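Long-range contact in DNA repair protein MmcB-related protein (Silicibacter pomeroyi, PDB 3DNX), which is of unknown function but, being related to the DNA repair protein MmcB of the PDDEXK nuclease-like clan, may act in DNA repair: residues G13-R25 and L101-R113. Residues are numbered along the deposited sequence; the frame is centred on the assembly and turned at random.
Sequences GQRLARGVARHLR and LLIADAYDAEIVR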
loop_
_atom_site.group_PDB
_atom_site.type_symbol
_atom_site.label_atom_id
_atom_site.label_comp_id
_atom_site.label_asym_id
_atom_site.label_seq_id
_atom_site.Cartn_x
_atom_site.Cartn_y
_atom_site.Cartn_z
ATOM N N GLY A 13 15.992 13.896 8.177
ATOM C CA GLY A 13 15.264 12.649 8.497
ATOM C C GLY A 13 14.729 11.953 7.256
ATOM O O GLY A 13 14.678 10.701 7.160
ATOM N N GLN A 14 14.319 12.754 6.273
ATOM C CA GLN A 14 13.806 12.186 5.053
ATOM C C GLN A 14 14.901 11.477 4.285
ATOM O O GLN A 14 14.620 10.537 3.556
ATOM C CB GLN A 14 13.150 13.256 4.170
ATOM C CG GLN A 14 11.818 13.782 4.708
ATOM C CD GLN A 14 11.256 14.889 3.866
ATOM O OE1 GLN A 14 11.945 15.858 3.552
ATOM N NE2 GLN A 14 9.976 14.767 3.508
ATOM N N ARG A 15 16.116 11.992 4.388
ATOM C CA ARG A 15 17.274 11.394 3.738
ATOM C C ARG A 15 17.524 10.001 4.274
ATOM O O ARG A 15 17.641 9.052 3.512
ATOM C CB ARG A 15 18.496 12.301 3.945
ATOM C CG ARG A 15 18.554 13.518 3.002
ATOM C CD ARG A 15 19.822 14.318 3.232
ATOM N NE ARG A 15 20.116 15.247 2.141
ATOM C CZ ARG A 15 20.954 15.023 1.118
ATOM N NH1 ARG A 15 21.134 15.977 0.210
ATOM N NH2 ARG A 15 21.621 13.875 0.980
ATOM N N LEU A 16 17.618 9.888 5.597
ATOM C CA LEU A 16 17.806 8.591 6.236
ATOM C C LEU A 16 16.680 7.643 5.822
ATOM O O LEU A 16 16.955 6.507 5.469
ATOM C CB LEU A 16 17.866 8.709 7.772
ATOM C CG LEU A 16 18.999 9.543 8.385
ATOM C CD1 LEU A 16 18.763 9.783 9.894
ATOM C CD2 LEU A 16 20.310 8.837 8.157
ATOM N N ALA A 17 15.432 8.131 5.813
ATOM C CA ALA A 17 14.318 7.273 5.502
ATOM C C ALA A 17 14.401 6.744 4.045
ATOM O O ALA A 17 13.910 5.656 3.741
ATOM C CB ALA A 17 12.995 7.985 5.723
ATOM N N ARG A 18 14.934 7.567 3.152
ATOM C CA ARG A 18 15.152 7.121 1.749
ATOM C C ARG A 18 16.072 5.964 1.662
ATOM O O ARG A 18 15.753 4.968 1.016
ATOM C CB ARG A 18 15.662 8.280 0.887
ATOM C CG ARG A 18 15.663 8.035 -0.640
ATOM C CD ARG A 18 16.227 9.342 -1.193
ATOM N NE ARG A 18 16.172 9.511 -2.612
ATOM C CZ ARG A 18 17.221 9.451 -3.425
ATOM N NH1 ARG A 18 17.026 9.682 -4.720
ATOM N NH2 ARG A 18 18.445 9.151 -2.979
ATOM N N GLY A 19 17.191 6.049 2.379
ATOM C CA GLY A 19 18.168 4.958 2.405
ATOM C C GLY A 19 17.651 3.739 3.074
ATOM O O GLY A 19 17.819 2.616 2.569
ATOM N N VAL A 20 16.897 3.932 4.165
ATOM C CA VAL A 20 16.273 2.803 4.828
ATOM C C VAL A 20 15.300 2.051 3.899
ATOM O O VAL A 20 15.327 0.787 3.831
ATOM C CB VAL A 20 15.546 3.246 6.165
ATOM C CG1 VAL A 20 14.755 2.082 6.730
ATOM C CG2 VAL A 20 16.570 3.765 7.201
ATOM N N ALA A 21 14.432 2.819 3.221
ATOM C CA ALA A 21 13.443 2.265 2.292
ATOM C C ALA A 21 14.109 1.470 1.134
ATOM O O ALA A 21 13.610 0.395 0.756
ATOM C CB ALA A 21 12.550 3.345 1.760
ATOM N N ARG A 22 15.189 2.011 0.588
ATOM C CA ARG A 22 15.968 1.301 -0.483
ATOM C C ARG A 22 16.420 -0.014 0.039
ATOM O O ARG A 22 16.270 -1.038 -0.631
ATOM C CB ARG A 22 17.160 2.116 -0.946
ATOM C CG ARG A 22 16.807 3.297 -1.747
ATOM C CD ARG A 22 18.013 4.172 -2.055
ATOM N NE ARG A 22 17.694 5.129 -3.103
ATOM C CZ ARG A 22 18.559 5.575 -4.013
ATOM N NH1 ARG A 22 19.847 5.234 -3.993
ATOM N NH2 ARG A 22 18.150 6.419 -4.929
ATOM N N HIS A 23 16.991 -0.020 1.267
ATOM C CA HIS A 23 17.587 -1.231 1.812
ATOM C C HIS A 23 16.550 -2.280 2.180
ATOM O O HIS A 23 16.730 -3.478 1.892
ATOM C CB HIS A 23 18.483 -0.894 3.041
ATOM C CG HIS A 23 19.269 -2.067 3.543
ATOM N ND1 HIS A 23 20.186 -2.730 2.758
ATOM C CD2 HIS A 23 19.207 -2.755 4.713
ATOM C CE1 HIS A 23 20.703 -3.725 3.442
ATOM N NE2 HIS A 23 20.122 -3.768 4.626
ATOM N N LEU A 24 15.436 -1.852 2.786
ATOM C CA LEU A 24 14.317 -2.755 3.066
ATOM C C LEU A 24 13.841 -3.427 1.765
ATOM O O LEU A 24 13.674 -4.631 1.705
ATOM C CB LEU A 24 13.126 -2.019 3.690
ATOM C CG LEU A 24 13.324 -1.623 5.153
ATOM C CD1 LEU A 24 12.143 -0.732 5.587
ATOM C CD2 LEU A 24 13.421 -2.843 6.031
ATOM N N ARG A 25 13.707 -2.644 0.725
ATOM C CA ARG A 25 13.160 -3.157 -0.543
ATOM C C ARG A 25 14.124 -4.191 -1.183
ATOM O O ARG A 25 13.690 -5.228 -1.730
ATOM C CB ARG A 25 12.796 -2.009 -1.479
ATOM C CG ARG A 25 12.225 -2.435 -2.841
ATOM C CD ARG A 25 12.062 -1.280 -3.792
ATOM N NE ARG A 25 11.550 -1.849 -5.019
ATOM C CZ ARG A 25 10.524 -1.395 -5.731
ATOM N NH1 ARG A 25 9.888 -0.269 -5.404
ATOM N NH2 ARG A 25 10.154 -2.087 -6.806
ATOM N N LEU A 101 19.644 -1.440 15.059
ATOM C CA LEU A 101 20.347 -0.280 14.563
ATOM C C LEU A 101 20.715 -0.419 13.112
ATOM O O LEU A 101 21.358 -1.408 12.700
ATOM C CB LEU A 101 21.630 -0.020 15.408
ATOM C CG LEU A 101 22.510 1.204 15.034
ATOM C CD1 LEU A 101 21.766 2.540 15.187
ATOM C CD2 LEU A 101 23.828 1.257 15.908
ATOM N N LEU A 102 20.378 0.619 12.343
ATOM C CA LEU A 102 20.852 0.755 10.985
ATOM C C LEU A 102 21.707 1.984 10.893
ATOM O O LEU A 102 21.418 2.999 11.532
ATOM C CB LEU A 102 19.703 0.914 9.951
ATOM C CG LEU A 102 18.792 -0.278 9.665
ATOM C CD1 LEU A 102 17.746 -0.369 10.734
ATOM C CD2 LEU A 102 18.135 -0.122 8.340
ATOM N N ILE A 103 22.752 1.892 10.093
ATOM C CA ILE A 103 23.470 3.078 9.651
ATOM C C ILE A 103 23.035 3.390 8.220
ATOM O O ILE A 103 23.078 2.513 7.357
ATOM C CB ILE A 103 25.007 2.882 9.705
ATOM C CG1 ILE A 103 25.486 2.354 11.072
ATOM C CG2 ILE A 103 25.704 4.161 9.292
ATOM C CD1 ILE A 103 25.303 3.309 12.189
ATOM N N ALA A 104 22.592 4.626 7.983
ATOM C CA ALA A 104 21.915 4.997 6.753
ATOM C C ALA A 104 22.409 6.355 6.247
ATOM O O ALA A 104 23.055 7.128 6.989
ATOM C CB ALA A 104 20.381 5.041 6.983
ATOM N N ASP A 105 22.138 6.593 4.965
ATOM C CA ASP A 105 22.205 7.931 4.352
ATOM C C ASP A 105 21.125 8.000 3.282
ATOM O O ASP A 105 20.277 7.138 3.263
ATOM C CB ASP A 105 23.611 8.280 3.813
ATOM C CG ASP A 105 24.102 7.354 2.683
ATOM O OD1 ASP A 105 23.342 6.594 2.048
ATOM O OD2 ASP A 105 25.311 7.403 2.400
ATOM N N ALA A 106 21.156 8.996 2.390
ATOM C CA ALA A 106 20.079 9.140 1.413
ATOM C C ALA A 106 20.093 8.031 0.389
ATOM O O ALA A 106 19.111 7.882 -0.298
ATOM C CB ALA A 106 20.123 10.514 0.697
ATOM N N TYR A 107 21.170 7.239 0.304
ATOM C CA TYR A 107 21.341 6.356 -0.818
ATOM C C TYR A 107 21.270 4.876 -0.504
ATOM O O TYR A 107 21.099 4.060 -1.420
ATOM C CB TYR A 107 22.679 6.638 -1.472
ATOM C CG TYR A 107 22.819 8.106 -1.795
ATOM C CD1 TYR A 107 22.105 8.650 -2.836
ATOM C CD2 TYR A 107 23.596 8.954 -1.000
ATOM C CE1 TYR A 107 22.216 9.995 -3.169
ATOM C CE2 TYR A 107 23.697 10.310 -1.299
ATOM C CZ TYR A 107 23.006 10.818 -2.393
ATOM O OH TYR A 107 23.064 12.147 -2.735
ATOM N N ASP A 108 21.417 4.532 0.763
ATOM C CA ASP A 108 21.452 3.122 1.191
ATOM C C ASP A 108 21.443 3.041 2.706
ATOM O O ASP A 108 21.428 4.061 3.386
ATOM C CB ASP A 108 22.677 2.437 0.634
ATOM C CG ASP A 108 22.513 0.900 0.475
ATOM O OD1 ASP A 108 21.514 0.272 0.907
ATOM O OD2 ASP A 108 23.436 0.340 -0.101
ATOM N N ALA A 109 21.421 1.818 3.235
ATOM C CA ALA A 109 21.482 1.568 4.649
ATOM C C ALA A 109 21.993 0.164 4.927
ATOM O O ALA A 109 22.027 -0.694 4.040
ATOM C CB ALA A 109 20.129 1.778 5.305
ATOM N N GLU A 110 22.464 -0.072 6.152
ATOM C CA GLU A 110 22.819 -1.440 6.581
ATOM C C GLU A 110 22.390 -1.683 8.010
ATOM O O GLU A 110 22.482 -0.809 8.842
ATOM C CB GLU A 110 24.317 -1.710 6.417
ATOM C CG GLU A 110 25.216 -0.785 7.234
ATOM C CD GLU A 110 26.710 -0.967 6.989
ATOM O OE1 GLU A 110 27.114 -1.793 6.159
ATOM O OE2 GLU A 110 27.512 -0.238 7.639
ATOM N N ILE A 111 21.948 -2.875 8.322
ATOM C CA ILE A 111 21.599 -3.217 9.696
ATOM C C ILE A 111 22.938 -3.629 10.340
ATOM O O ILE A 111 23.639 -4.502 9.825
ATOM C CB ILE A 111 20.636 -4.384 9.762
ATOM C CG1 ILE A 111 19.308 -4.040 9.053
ATOM C CG2 ILE A 111 20.430 -4.835 11.218
ATOM C CD1 ILE A 111 18.355 -5.168 9.009
ATOM N N VAL A 112 23.319 -2.953 11.393
ATOM C CA VAL A 112 24.553 -3.324 12.095
ATOM C C VAL A 112 24.230 -4.094 13.385
ATOM O O VAL A 112 25.105 -4.752 13.945
ATOM C CB VAL A 112 25.473 -2.116 12.334
ATOM C CG1 VAL A 112 26.079 -1.642 10.962
ATOM C CG2 VAL A 112 24.771 -0.994 13.048
ATOM N N ARG A 113 22.983 -3.978 13.837
ATOM C CA ARG A 113 22.473 -4.681 14.995
ATOM C C ARG A 113 20.994 -5.017 14.800
ATOM O O ARG A 113 20.147 -4.126 14.663
ATOM C CB ARG A 113 22.671 -3.798 16.243
ATOM C CG ARG A 113 22.352 -4.476 17.528
ATOM C CD ARG A 113 22.905 -3.659 18.685
ATOM N NE ARG A 113 22.086 -2.534 19.032
ATOM C CZ ARG A 113 22.540 -1.317 19.364
ATOM N NH1 ARG A 113 21.676 -0.369 19.700
ATOM N NH2 ARG A 113 23.839 -1.045 19.388
HETATM O O HOH W 1 22.848 11.691 2.641
HETATM O O HOH W 2 20.654 -2.120 0.163
#
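Arg18 and Arg22, one turn apart on helix 13-25, reach across to successive carbonyls of the hairpin turn that joins strands 101-104 and 109-111. With CG anti to the backbone N (chi1 -168°), Arg18 is extended as far as NE, its CB, CG and CD running alongside Ala106 O, and its NH2 donates to that oxygen at 3.0 Å, the oxygen lying near the guanidinium plane but the donor well above the carbonyl plane. The same nitrogen sits beside Tyr107 CD1, the guanidinium and ring planes being almost perpendicular (82°). The several N-H groups of Arg22 let it hold the turn and the second subunit at once: NH1 bonds Tyr107 O at 3.1 Å, while NE forms a salt bridge with Asp145 of the second subunit, to which Arg18 adds a long, weak ion pair. A leucine in place of Arg22 would probably cost that aspartate its salt-bridge partner and Tyr107 O this donor. Gly19, next after Arg18, lets the backbones close to 4.0 Å between its CA and that of Asp108; a side chain would collide with Asp105 O and Asp108 O. The His23 ring lies with one face over Ala109 O, and water 2, at the ring edge, links ND1 to Asp108 OD1. Asp105 OD1 accepts from Tyr107 N at 2.9 Å, an Asx turn that shapes the loop. Farther inside, Val20 CG2 packs 4.0 Å from Ala104 CB, and Ala109 CB rests against Gly19 O, small side chains admitting the helix close to the strands. This is a helix laid across the edge hairpin of a mixed beta-sheet, consistent with the alpha/beta core of the PDDEXK nuclease-like fold.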